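Local coordinates for putative SnoaL-like polyketide cyclase (Shewanella denitrificans, PDB 3LZA), which is of unknown function but, as a member of the SnoaL-like family with an NTF2-type fold, may act as a polyketide cyclase or related lyase, at residues Leu14-Ala19 / Leu113-Asn118. Residues are numbered along the deposited sequence; the frame is centred on the assembly and turned at random.
Sequences LGYIKA and LKFDPN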
# COMPACT_ATOMS: atom_id res chain seq x y z
N LEU A 14 -8.69 0.21 -13.66
CA LEU A 14 -8.16 1.19 -14.65
C LEU A 14 -9.23 2.15 -15.17
O LEU A 14 -8.94 3.35 -15.40
CB LEU A 14 -7.43 0.49 -15.81
CG LEU A 14 -6.07 -0.15 -15.50
CD1 LEU A 14 -5.46 -0.84 -16.73
CD2 LEU A 14 -5.07 0.86 -14.89
N GLY A 15 -10.44 1.62 -15.30
CA GLY A 15 -11.61 2.41 -15.75
C GLY A 15 -11.94 3.49 -14.74
O GLY A 15 -12.28 4.62 -15.11
N TYR A 16 -11.85 3.11 -13.48
CA TYR A 16 -12.08 4.01 -12.35
C TYR A 16 -11.02 5.08 -12.29
O TYR A 16 -11.35 6.27 -12.26
CB TYR A 16 -12.11 3.17 -11.05
CG TYR A 16 -12.24 3.99 -9.80
CD1 TYR A 16 -11.13 4.50 -9.18
CD2 TYR A 16 -13.49 4.25 -9.23
CE1 TYR A 16 -11.23 5.24 -8.05
CE2 TYR A 16 -13.61 5.01 -8.08
CZ TYR A 16 -12.49 5.52 -7.49
OH TYR A 16 -12.56 6.28 -6.32
N ILE A 17 -9.75 4.68 -12.38
CA ILE A 17 -8.63 5.65 -12.39
C ILE A 17 -8.69 6.57 -13.64
O ILE A 17 -8.37 7.74 -13.59
CB ILE A 17 -7.27 4.91 -12.30
CG1 ILE A 17 -7.12 4.26 -10.90
CG2 ILE A 17 -6.10 5.81 -12.66
CD1 ILE A 17 -7.07 5.22 -9.77
N LYS A 18 -9.07 6.05 -14.77
CA LYS A 18 -9.19 6.91 -15.95
C LYS A 18 -10.23 8.04 -15.71
O LYS A 18 -9.93 9.24 -15.95
CB LYS A 18 -9.56 6.05 -17.17
CG LYS A 18 -9.67 6.82 -18.49
CD LYS A 18 -9.89 5.81 -19.65
CE LYS A 18 -9.93 6.51 -21.00
NZ LYS A 18 -10.78 7.68 -21.00
N ALA A 19 -11.40 7.66 -15.18
CA ALA A 19 -12.47 8.64 -14.90
C ALA A 19 -12.01 9.65 -13.84
O ALA A 19 -12.23 10.85 -13.97
CB ALA A 19 -13.81 7.91 -14.49
N LEU A 113 -8.08 -0.31 -4.39
CA LEU A 113 -9.47 -0.24 -4.70
C LEU A 113 -10.09 -1.60 -4.41
O LEU A 113 -9.58 -2.62 -4.83
CB LEU A 113 -9.67 0.19 -6.17
CG LEU A 113 -9.06 1.52 -6.61
CD1 LEU A 113 -9.18 1.70 -8.14
CD2 LEU A 113 -9.71 2.73 -5.92
N LYS A 114 -11.18 -1.60 -3.65
CA LYS A 114 -11.93 -2.80 -3.40
C LYS A 114 -13.34 -2.62 -3.93
O LYS A 114 -14.10 -1.79 -3.40
CB LYS A 114 -11.93 -3.15 -1.90
CG LYS A 114 -12.77 -4.40 -1.58
CD LYS A 114 -12.63 -4.83 -0.14
CE LYS A 114 -13.17 -3.81 0.82
NZ LYS A 114 -13.21 -4.38 2.22
N PHE A 115 -13.69 -3.41 -4.95
CA PHE A 115 -15.01 -3.38 -5.56
C PHE A 115 -15.87 -4.51 -5.03
O PHE A 115 -15.35 -5.51 -4.55
CB PHE A 115 -14.87 -3.53 -7.08
CG PHE A 115 -14.08 -2.43 -7.71
CD1 PHE A 115 -14.69 -1.23 -8.06
CD2 PHE A 115 -12.72 -2.58 -7.90
CE1 PHE A 115 -13.94 -0.19 -8.61
CE2 PHE A 115 -11.97 -1.54 -8.45
CZ PHE A 115 -12.58 -0.35 -8.80
N ASP A 116 -17.18 -4.30 -5.04
CA ASP A 116 -18.12 -5.36 -4.76
C ASP A 116 -18.23 -6.15 -6.08
O ASP A 116 -18.62 -5.57 -7.10
CB ASP A 116 -19.45 -4.74 -4.30
CG ASP A 116 -20.57 -5.77 -4.15
OD1 ASP A 116 -20.50 -6.86 -4.74
OD2 ASP A 116 -21.57 -5.46 -3.46
N PRO A 117 -17.90 -7.46 -6.06
CA PRO A 117 -17.84 -8.14 -7.37
C PRO A 117 -19.19 -8.36 -8.01
O PRO A 117 -19.27 -8.66 -9.21
CB PRO A 117 -17.14 -9.48 -7.06
CG PRO A 117 -17.38 -9.73 -5.58
CD PRO A 117 -17.51 -8.34 -4.95
N ASN A 118 -20.27 -8.19 -7.25
CA ASN A 118 -21.59 -8.36 -7.82
C ASN A 118 -22.21 -7.08 -8.42
O ASN A 118 -23.03 -7.17 -9.31
CB ASN A 118 -22.50 -9.00 -6.78
CG ASN A 118 -23.26 -10.19 -7.35
OD1 ASN A 118 -22.64 -11.13 -7.88
ND2 ASN A 118 -24.58 -10.16 -7.28
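With chi1 at 176°, the ring of Tyr-16 swings out opposite its own backbone nitrogen and leaves the helix toward the sheet, while Leu-113, whose CG stands opposite the carbonyl carbon (chi1 -57°), sends both methyls out to meet it. The two side chains meet slantwise, at the CD1 and CE1 carbons of the ring: Tyr-16 CD1 lies 3.6 Å from Leu-113 CD1, and Tyr-16 CE1 lies 3.6 Å from Leu-113 CD2. A leucine suits this spot because its forked end spans two neighbouring ring carbons at once. Phe-115 adds the far end of its ring, with CZ 4.2 Å from Tyr-16 CB; the tyrosine methylene sits at the edge of the phenylalanine ring, near its plane. The long flat ring suits Phe-115, letting CZ reach that methylene although the residue's CB does not point at the helix. On the other flank Ile-17 CG1 comes within 4.3 Å of Leu-113 CD1, a looser contact that extends the apolar seam by one helix residue; its branched apolar chain suits a buried place that also borders Met-83 and Phe-69. The touching residues are all buried, and what joins them is apolar packing. Tyrosine can serve here because its hydroxyl finds polar company inside the fold, bonding to Gln-125 OE1 and to the hydroxyl of Tyr-32. An alanine at Tyr-16 is likely to open a gap beside the Leu-113 methyls and leave Gln-125 and Tyr-32 without their shared hydroxyl partner. Helix 8-21 thus packs across strand 102-115 at 120° between their local directions, as in the helix-on-curved-sheet build of NTF2-like folds, with Leu-122 of strand 122-129 touching both Tyr-16 and Leu-113, Met-83 of strand 80-93 meeting Ile-17 and Leu-113, and Leu-28 of helix 25-29 packing against Tyr-16.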